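The same site in two structures of N(2),N(2)-dimethylguanosine tRNA methyltransferase from Pyrococcus horikoshii, which probably dimethylates the guanine at position 26 of a number of tRNAs, taking the methyl groups from S-adenosyl-L-methionine: PDB 2EJT (chain A, 2.20 Å), residues 79-84 and 116-121, and PDB 2EJU (chain B, 1.95 Å), residues 79-84 and 116-121. One frame, after least-squares fit of the local backbone (RMSD 0.09 Å); residues are numbered along the deposited sequences.

Structure 1 (2EJT); sequences ISEDAY and INHDDA. With SAM (S-adenosylmethionine), chain C.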
# COMPACT_ATOMS: atom_id res chain seq x y z
N ILE A 79 -3.23 2.81 -21.11
CA ILE A 79 -4.21 2.63 -22.17
C ILE A 79 -4.39 3.91 -22.99
O ILE A 79 -4.84 3.86 -24.14
CB ILE A 79 -5.56 2.19 -21.57
CG1 ILE A 79 -6.43 1.55 -22.64
CG2 ILE A 79 -6.26 3.39 -20.94
CD1 ILE A 79 -7.73 0.98 -22.10
N SER A 80 -4.03 5.04 -22.41
CA SER A 80 -4.17 6.32 -23.10
C SER A 80 -3.10 6.58 -24.14
O SER A 80 -1.90 6.46 -23.87
CB SER A 80 -4.15 7.46 -22.08
OG SER A 80 -4.05 8.71 -22.74
N GLU A 81 -3.54 6.96 -25.34
CA GLU A 81 -2.63 7.27 -26.44
C GLU A 81 -1.72 8.43 -26.03
O GLU A 81 -0.51 8.41 -26.28
CB GLU A 81 -3.44 7.66 -27.68
CG GLU A 81 -2.65 8.39 -28.76
CD GLU A 81 -1.74 7.48 -29.56
OE1 GLU A 81 -0.84 6.85 -28.96
OE2 GLU A 81 -1.92 7.39 -30.79
N ASP A 82 -2.31 9.45 -25.41
CA ASP A 82 -1.57 10.63 -24.96
C ASP A 82 -0.52 10.26 -23.94
O ASP A 82 0.62 10.72 -24.01
CB ASP A 82 -2.53 11.66 -24.35
CG ASP A 82 -3.30 12.44 -25.39
OD1 ASP A 82 -4.12 13.29 -25.00
OD2 ASP A 82 -3.08 12.20 -26.60
N ALA A 83 -0.90 9.43 -22.97
CA ALA A 83 0.02 9.00 -21.94
C ALA A 83 1.17 8.23 -22.58
O ALA A 83 2.34 8.43 -22.23
CB ALA A 83 -0.70 8.12 -20.92
N TYR A 84 0.85 7.35 -23.52
CA TYR A 84 1.85 6.55 -24.21
C TYR A 84 2.90 7.43 -24.88
O TYR A 84 4.10 7.24 -24.70
CB TYR A 84 1.19 5.64 -25.25
CG TYR A 84 2.17 4.82 -26.06
CD1 TYR A 84 3.01 3.90 -25.45
CD2 TYR A 84 2.26 4.97 -27.45
CE1 TYR A 84 3.92 3.14 -26.19
CE2 TYR A 84 3.16 4.22 -28.20
CZ TYR A 84 3.99 3.30 -27.57
OH TYR A 84 4.89 2.56 -28.30
N ILE A 116 7.93 0.18 -23.23
CA ILE A 116 6.81 1.11 -23.15
C ILE A 116 5.67 0.52 -23.95
O ILE A 116 5.80 0.24 -25.14
CB ILE A 116 7.22 2.47 -23.71
CG1 ILE A 116 8.56 2.88 -23.10
CG2 ILE A 116 6.14 3.50 -23.40
CD1 ILE A 116 9.13 4.16 -23.65
N ASN A 117 4.53 0.32 -23.29
CA ASN A 117 3.38 -0.29 -23.94
C ASN A 117 2.12 0.57 -23.90
O ASN A 117 1.86 1.26 -22.92
CB ASN A 117 3.11 -1.64 -23.28
CG ASN A 117 2.24 -2.54 -24.13
OD1 ASN A 117 2.65 -2.99 -25.21
ND2 ASN A 117 1.03 -2.82 -23.65
N HIS A 118 1.36 0.52 -24.99
CA HIS A 118 0.09 1.25 -25.10
C HIS A 118 -0.96 0.14 -25.09
O HIS A 118 -1.16 -0.53 -26.09
CB HIS A 118 0.03 2.01 -26.42
CG HIS A 118 -1.30 2.66 -26.69
ND1 HIS A 118 -1.73 2.97 -27.96
CD2 HIS A 118 -2.29 3.05 -25.85
CE1 HIS A 118 -2.93 3.52 -27.89
NE2 HIS A 118 -3.29 3.58 -26.62
N ASP A 119 -1.63 -0.06 -23.96
CA ASP A 119 -2.62 -1.13 -23.90
C ASP A 119 -3.36 -1.18 -22.57
O ASP A 119 -3.04 -0.45 -21.63
CB ASP A 119 -1.92 -2.47 -24.13
CG ASP A 119 -2.87 -3.58 -24.54
OD1 ASP A 119 -2.43 -4.74 -24.61
OD2 ASP A 119 -4.06 -3.29 -24.81
N ASP A 120 -4.36 -2.05 -22.51
CA ASP A 120 -5.13 -2.26 -21.30
C ASP A 120 -4.18 -3.03 -20.39
O ASP A 120 -3.57 -4.01 -20.82
CB ASP A 120 -6.36 -3.14 -21.60
CG ASP A 120 -7.28 -3.29 -20.40
OD1 ASP A 120 -6.87 -2.99 -19.27
OD2 ASP A 120 -8.43 -3.73 -20.59
N ALA A 121 -4.05 -2.58 -19.15
CA ALA A 121 -3.16 -3.25 -18.19
C ALA A 121 -3.54 -4.72 -18.07
O ALA A 121 -2.66 -5.58 -17.96
CB ALA A 121 -3.25 -2.56 -16.83
N SAM C . 1.37 5.49 -11.85
CA SAM C . 1.33 6.81 -11.55
C SAM C . 2.21 7.77 -10.98
O SAM C . 2.09 8.90 -11.64
OXT SAM C . 2.96 7.48 -10.01
CB SAM C . -0.14 7.11 -12.01
CG SAM C . -1.49 6.77 -12.59
SD SAM C . -2.99 7.53 -12.97
CE SAM C . -3.63 8.27 -11.48
C5' SAM C . -3.87 6.20 -13.59
C4' SAM C . -4.12 6.33 -15.14
O4' SAM C . -4.50 4.98 -15.44
C3' SAM C . -3.97 7.07 -16.47
O3' SAM C . -2.74 7.55 -17.11
C2' SAM C . -4.76 6.21 -17.46
O2' SAM C . -5.14 6.49 -18.68
C1' SAM C . -5.08 4.91 -16.74
N9 SAM C . -5.88 3.58 -17.09
C8 SAM C . -7.19 3.43 -16.90
N7 SAM C . -7.55 2.23 -17.28
C5 SAM C . -6.50 1.58 -17.71
C6 SAM C . -6.29 0.29 -18.22
N6 SAM C . -7.31 -0.55 -18.34
N1 SAM C . -5.02 -0.10 -18.60
C2 SAM C . -3.95 0.75 -18.49
N3 SAM C . -4.13 2.01 -18.00
C4 SAM C . -5.39 2.45 -17.60
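The contact forms part of the adenine end of the S-adenosylmethionine pocket in a Rossmann-like class I methyltransferase fold. I79 and D120 follow the neighbouring parallel strands 73-78 and 113-118 at their C-terminal ends. D120 OD1 accepts a nearly straight hydrogen bond from SAM N6 (2.6 Å), and A121 N donates to SAM N1 (2.7 Å). Together they bind the amino group and ring nitrogen N1 of the adenine. I79 CG2 packs on the adenine ring, 3.6 Å from SAM C4. S80 is the N-cap residue of the helix that starts at E81; its OG accepts from A83 N at 3.2 Å. Farther from the ligand, H118 NE2 gives a weak, bent bond to I79 O (2.9 Å). H118 CB lies over one face of the Y84 ring, 3.7 Å from its centroid. Y84 CE1 meets I116 CG2 at 3.6 Å. Y84 OH is hydrogen-bonded to E101.

Structure 2 (2EJU); sequences ISEDAY and INHDDA. With SAH (S-adenosyl-L-homocysteine), chain D.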
# COMPACT_ATOMS: atom_id res chain seq x y z
N ILE B 79 -3.23 2.74 -21.07
CA ILE B 79 -4.20 2.56 -22.13
C ILE B 79 -4.37 3.82 -22.99
O ILE B 79 -4.80 3.75 -24.13
CB ILE B 79 -5.56 2.14 -21.54
CG1 ILE B 79 -6.47 1.58 -22.64
CG2 ILE B 79 -6.23 3.33 -20.86
CD1 ILE B 79 -7.81 1.09 -22.13
N SER B 80 -4.02 4.98 -22.43
CA SER B 80 -4.17 6.25 -23.13
C SER B 80 -3.08 6.54 -24.14
O SER B 80 -1.89 6.44 -23.83
CB SER B 80 -4.24 7.39 -22.12
OG SER B 80 -4.09 8.64 -22.76
N GLU B 81 -3.49 6.93 -25.35
CA GLU B 81 -2.55 7.27 -26.42
C GLU B 81 -1.70 8.47 -26.01
O GLU B 81 -0.50 8.51 -26.28
CB GLU B 81 -3.32 7.59 -27.70
CG GLU B 81 -2.46 8.06 -28.88
CD GLU B 81 -1.72 6.93 -29.57
OE1 GLU B 81 -0.84 6.30 -28.93
OE2 GLU B 81 -2.01 6.67 -30.76
N ASP B 82 -2.33 9.45 -25.38
CA ASP B 82 -1.64 10.65 -24.92
C ASP B 82 -0.56 10.28 -23.90
O ASP B 82 0.55 10.80 -23.94
CB ASP B 82 -2.63 11.62 -24.27
CG ASP B 82 -3.39 12.44 -25.29
OD1 ASP B 82 -3.48 12.00 -26.46
OD2 ASP B 82 -3.91 13.51 -24.92
N ALA B 83 -0.91 9.38 -22.98
CA ALA B 83 0.02 8.95 -21.96
C ALA B 83 1.18 8.19 -22.61
O ALA B 83 2.34 8.44 -22.30
CB ALA B 83 -0.69 8.06 -20.93
N TYR B 84 0.85 7.29 -23.53
CA TYR B 84 1.86 6.50 -24.23
C TYR B 84 2.87 7.41 -24.94
O TYR B 84 4.08 7.21 -24.84
CB TYR B 84 1.18 5.58 -25.26
CG TYR B 84 2.14 4.77 -26.10
CD1 TYR B 84 2.95 3.78 -25.53
CD2 TYR B 84 2.26 5.00 -27.47
CE1 TYR B 84 3.84 3.04 -26.31
CE2 TYR B 84 3.14 4.26 -28.26
CZ TYR B 84 3.93 3.29 -27.67
OH TYR B 84 4.80 2.54 -28.45
N ILE B 116 7.98 0.24 -23.27
CA ILE B 116 6.86 1.17 -23.15
C ILE B 116 5.71 0.56 -23.95
O ILE B 116 5.83 0.34 -25.15
CB ILE B 116 7.22 2.56 -23.71
CG1 ILE B 116 8.59 2.98 -23.17
CG2 ILE B 116 6.19 3.58 -23.27
CD1 ILE B 116 9.08 4.31 -23.71
N ASN B 117 4.61 0.30 -23.26
CA ASN B 117 3.46 -0.34 -23.89
C ASN B 117 2.20 0.52 -23.88
O ASN B 117 1.96 1.28 -22.94
CB ASN B 117 3.19 -1.66 -23.16
CG ASN B 117 2.44 -2.66 -24.01
OD1 ASN B 117 2.95 -3.15 -25.02
ND2 ASN B 117 1.21 -2.97 -23.60
N HIS B 118 1.41 0.41 -24.94
CA HIS B 118 0.16 1.16 -25.04
C HIS B 118 -0.96 0.13 -25.07
O HIS B 118 -1.19 -0.50 -26.10
CB HIS B 118 0.12 1.98 -26.33
CG HIS B 118 -1.20 2.64 -26.59
ND1 HIS B 118 -1.68 2.89 -27.86
CD2 HIS B 118 -2.14 3.11 -25.73
CE1 HIS B 118 -2.86 3.47 -27.77
NE2 HIS B 118 -3.16 3.62 -26.49
N ASP B 119 -1.67 -0.04 -23.96
CA ASP B 119 -2.74 -1.03 -23.93
C ASP B 119 -3.42 -1.11 -22.57
O ASP B 119 -3.02 -0.43 -21.62
CB ASP B 119 -2.14 -2.41 -24.26
CG ASP B 119 -3.17 -3.41 -24.77
OD1 ASP B 119 -2.75 -4.53 -25.10
OD2 ASP B 119 -4.37 -3.08 -24.83
N ASP B 120 -4.47 -1.92 -22.49
CA ASP B 120 -5.20 -2.17 -21.26
C ASP B 120 -4.24 -2.97 -20.39
O ASP B 120 -3.63 -3.94 -20.87
CB ASP B 120 -6.44 -3.02 -21.54
CG ASP B 120 -7.28 -3.28 -20.30
OD1 ASP B 120 -6.81 -3.05 -19.16
OD2 ASP B 120 -8.44 -3.72 -20.47
N ALA B 121 -4.08 -2.56 -19.14
CA ALA B 121 -3.18 -3.25 -18.23
C ALA B 121 -3.55 -4.73 -18.10
O ALA B 121 -2.66 -5.57 -17.98
CB ALA B 121 -3.20 -2.58 -16.86
N SAH D . 0.98 5.44 -11.66
CA SAH D . 1.13 6.77 -11.52
CB SAH D . -0.26 7.19 -12.04
CG SAH D . -1.61 6.90 -12.59
SD SAH D . -3.03 7.69 -13.08
C SAH D . 2.15 7.64 -11.05
O SAH D . 2.12 8.77 -11.72
OXT SAH D . 2.92 7.28 -10.13
C5' SAH D . -3.93 6.34 -13.58
C4' SAH D . -4.14 6.40 -15.13
O4' SAH D . -4.53 5.05 -15.40
C3' SAH D . -3.93 7.09 -16.46
O3' SAH D . -2.66 7.51 -17.04
C2' SAH D . -4.70 6.21 -17.45
O2' SAH D . -5.02 6.47 -18.70
C1' SAH D . -5.05 4.95 -16.71
N9 SAH D . -5.83 3.64 -17.07
C8 SAH D . -7.14 3.55 -16.92
N7 SAH D . -7.55 2.37 -17.28
C5 SAH D . -6.53 1.67 -17.67
C6 SAH D . -6.38 0.35 -18.16
N6 SAH D . -7.44 -0.42 -18.28
N1 SAH D . -5.10 -0.13 -18.50
C2 SAH D . -3.98 0.67 -18.39
N3 SAH D . -4.11 1.95 -17.91
C4 SAH D . -5.37 2.48 -17.55
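Part of the adenine end of the cofactor pocket, here holding S-adenosyl-L-homocysteine, is made where the I79-S80 turn meets D120 and A121. D120 OD1 accepts a nearly straight hydrogen bond from SAH N6 (2.8 Å), and A121 N donates to SAH N1 (2.7 Å). Together they bind the amino group and ring nitrogen N1 of the adenine. I79 CG2 packs on the adenine ring, 3.5 Å from SAH C4. S80 is the N-cap residue of the helix that starts at E81; its OG accepts from A83 N at 3.3 Å. Farther from the ligand, H118 NE2 gives a weak, bent bond to I79 O (2.9 Å). H118 CB lies over one face of the Y84 ring, 3.6 Å from its centroid. Y84 CE1 meets I116 CG2 at 3.9 Å. Y84 OH is hydrogen-bonded to E101.

Structure 1 against structure 2
Both structures are the same protein; the CA atoms coincide within the error, and the touching side chains of I79(A), S80(A), E81(A), Y84(A), I116(A), H118(A) and D120(A) keep the place of their counterparts in chain B. The capping bond is found in both, from A83(A) N to S80(A) OG and from A83(B) N to S80(B) OG.

The difference is the bound group. SAM is present in structure 1 and SAH takes its place in structure 2, so neither pocket is empty. SAM touches I79(A), S80(A), D119(A), D120(A) and A121(A), and SAH touches I79(B), S80(B), D119(B), D120(B) and A121(B). These residues meet the adenine and the ribose, which both ligands have. SAM carries a methyl carbon, CE, on its sulfur SD, on the far side of the ribose from the adenine; SAH has no such carbon. This distance from the contact probably explains why I79(B), S80(B) and D120(B) answer the exchange with no side-chain movement above the error. With the methyl group, SAH in structure 2 presumably also lacks the positive charge of the SAM sulfonium, as expected for a thioether.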